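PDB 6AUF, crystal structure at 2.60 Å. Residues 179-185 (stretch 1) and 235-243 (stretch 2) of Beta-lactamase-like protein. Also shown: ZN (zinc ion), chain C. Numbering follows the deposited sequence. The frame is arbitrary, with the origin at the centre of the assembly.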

# COMPACT_ATOMS: atom_id res chain seq x y z
N VAL A 179 2.75 8.67 8.35
CA VAL A 179 3.15 7.28 8.15
C VAL A 179 3.32 6.56 9.50
O VAL A 179 3.70 7.14 10.51
CB VAL A 179 4.48 7.20 7.36
CG1 VAL A 179 5.65 7.53 8.30
CG2 VAL A 179 4.66 5.82 6.76
N ARG A 180 3.05 5.26 9.48
CA ARG A 180 3.32 4.38 10.59
C ARG A 180 4.11 3.19 10.07
O ARG A 180 3.73 2.59 9.05
CB ARG A 180 2.03 3.87 11.26
CG ARG A 180 1.20 4.88 12.06
CD ARG A 180 1.96 5.68 13.07
NE ARG A 180 2.66 4.85 14.05
CZ ARG A 180 2.26 4.63 15.30
NH1 ARG A 180 1.13 5.17 15.74
NH2 ARG A 180 2.98 3.87 16.12
N GLU A 181 5.20 2.85 10.76
CA GLU A 181 5.85 1.56 10.51
C GLU A 181 4.95 0.44 11.01
O GLU A 181 4.60 0.39 12.20
CB GLU A 181 7.23 1.50 11.17
CG GLU A 181 8.33 2.02 10.25
CD GLU A 181 9.73 1.78 10.80
OE1 GLU A 181 10.72 1.92 10.04
OE2 GLU A 181 9.82 1.45 11.99
N THR A 182 4.58 -0.47 10.10
CA THR A 182 3.58 -1.51 10.36
C THR A 182 4.11 -2.85 9.85
O THR A 182 3.58 -3.41 8.88
CB THR A 182 2.23 -1.16 9.71
OG1 THR A 182 2.40 -0.98 8.29
CG2 THR A 182 1.70 0.13 10.28
N PRO A 183 5.15 -3.41 10.48
CA PRO A 183 5.94 -4.45 9.82
C PRO A 183 5.37 -5.86 9.90
O PRO A 183 6.12 -6.81 10.17
CB PRO A 183 7.30 -4.37 10.54
CG PRO A 183 7.23 -3.08 11.34
CD PRO A 183 5.80 -2.96 11.72
N ALA A 184 4.06 -6.01 9.66
CA ALA A 184 3.43 -7.33 9.74
C ALA A 184 3.78 -8.19 8.53
O ALA A 184 4.07 -9.38 8.68
CB ALA A 184 1.93 -7.18 9.89
N HIS A 185 3.77 -7.61 7.33
CA HIS A 185 3.88 -8.40 6.12
C HIS A 185 5.31 -8.50 5.62
O HIS A 185 5.70 -9.52 5.05
CB HIS A 185 2.96 -7.81 5.03
CG HIS A 185 3.28 -8.28 3.63
ND1 HIS A 185 2.84 -9.49 3.13
CD2 HIS A 185 4.01 -7.71 2.65
CE1 HIS A 185 3.29 -9.64 1.89
NE2 HIS A 185 4.00 -8.57 1.58
N GLY A 235 3.31 -4.31 14.20
CA GLY A 235 2.60 -3.86 13.02
C GLY A 235 1.11 -4.09 13.12
O GLY A 235 0.30 -3.21 12.79
N LEU A 236 0.71 -5.29 13.56
CA LEU A 236 -0.71 -5.56 13.75
C LEU A 236 -1.33 -4.55 14.70
O LEU A 236 -2.44 -4.06 14.48
CB LEU A 236 -0.92 -6.97 14.28
CG LEU A 236 -0.39 -8.06 13.37
CD1 LEU A 236 -0.58 -9.44 14.01
CD2 LEU A 236 -1.10 -7.95 12.04
N SER A 237 -0.60 -4.22 15.76
CA SER A 237 -1.14 -3.32 16.77
C SER A 237 -1.31 -1.92 16.20
O SER A 237 -2.33 -1.28 16.43
CB SER A 237 -0.24 -3.33 18.00
OG SER A 237 -0.41 -2.13 18.75
N ARG A 238 -0.33 -1.45 15.43
CA ARG A 238 -0.45 -0.12 14.82
C ARG A 238 -1.53 -0.09 13.74
O ARG A 238 -2.28 0.90 13.64
CB ARG A 238 0.90 0.32 14.27
CG ARG A 238 1.88 0.72 15.40
CD ARG A 238 3.30 0.84 14.91
NE ARG A 238 4.22 1.11 16.00
CZ ARG A 238 5.54 1.19 15.87
NH1 ARG A 238 6.12 1.03 14.70
NH2 ARG A 238 6.28 1.44 16.93
N ILE A 239 -1.62 -1.13 12.92
CA ILE A 239 -2.64 -1.16 11.88
C ILE A 239 -4.02 -1.05 12.50
O ILE A 239 -4.89 -0.30 12.01
CB ILE A 239 -2.50 -2.44 11.02
CG1 ILE A 239 -1.34 -2.32 10.04
CG2 ILE A 239 -3.79 -2.73 10.26
CD1 ILE A 239 -1.05 -3.63 9.35
N ALA A 240 -4.24 -1.76 13.60
CA ALA A 240 -5.57 -1.84 14.19
C ALA A 240 -6.00 -0.51 14.78
O ALA A 240 -7.21 -0.28 14.94
CB ALA A 240 -5.60 -2.92 15.27
N GLN A 241 -5.04 0.38 15.06
CA GLN A 241 -5.31 1.63 15.74
C GLN A 241 -5.19 2.84 14.84
O GLN A 241 -5.33 3.97 15.32
CB GLN A 241 -4.36 1.79 16.94
CG GLN A 241 -4.88 1.13 18.19
CD GLN A 241 -3.79 0.48 18.97
OE1 GLN A 241 -3.56 -0.74 18.84
NE2 GLN A 241 -3.08 1.27 19.78
N LEU A 242 -4.91 2.65 13.55
CA LEU A 242 -4.90 3.75 12.60
C LEU A 242 -6.22 4.51 12.66
O LEU A 242 -7.29 3.89 12.78
CB LEU A 242 -4.69 3.23 11.17
CG LEU A 242 -3.45 2.40 10.88
CD1 LEU A 242 -3.41 1.95 9.43
CD2 LEU A 242 -2.18 3.20 11.28
N PRO A 243 -6.21 5.84 12.57
CA PRO A 243 -7.44 6.56 12.25
C PRO A 243 -7.92 6.10 10.88
O PRO A 243 -7.17 6.12 9.90
CB PRO A 243 -7.01 8.03 12.25
CG PRO A 243 -5.54 8.00 12.02
CD PRO A 243 -5.03 6.73 12.62
ZN ZN C . 4.34 -8.11 -0.42
O HOH W 1 8.98 1.06 14.24

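Two arginines meet here without a carboxylate from either stretch between them: Arg 180 NH2 lies 3.0 Å from Arg 238 NE, a pairing of two donors and of like charges that cannot be a hydrogen bond. Arg 238 CG lies over one face of the Arg 180 guanidinium, where a flat, delocalized cation tolerates an aliphatic neighbour. Arg 180 NE and NH2 find hydrogen-bonding partners elsewhere in the structure.

Arg 238, extended beyond its chi1 in m, reaches the strand's end, where its NH1 donates to the backbone Glu 181 O at 3.0 Å. The oxygen lies near the guanidinium plane and the angle at hydrogen is 175°, close to ideal. A water accepts from Arg 238 NH1 at 2.9 Å and donates to Glu 181 OE2 at 2.4 Å, a notably short distance, linking the two charged side chains indirectly.

Glycine suits position 235 because the loop runs close against the helix: Gly 235 CA is 3.6 Å from Pro 183 CD, and an ideal CB would clash with Pro 183 N, 2.6 Å away. Close packing continues around this point: Thr 182 CB lies 3.8 Å from Ile 239 CG1, and the apolar pair Ala 184 and Leu 236 meets with Ala 184 CB 3.8 Å from Leu 236 CD2.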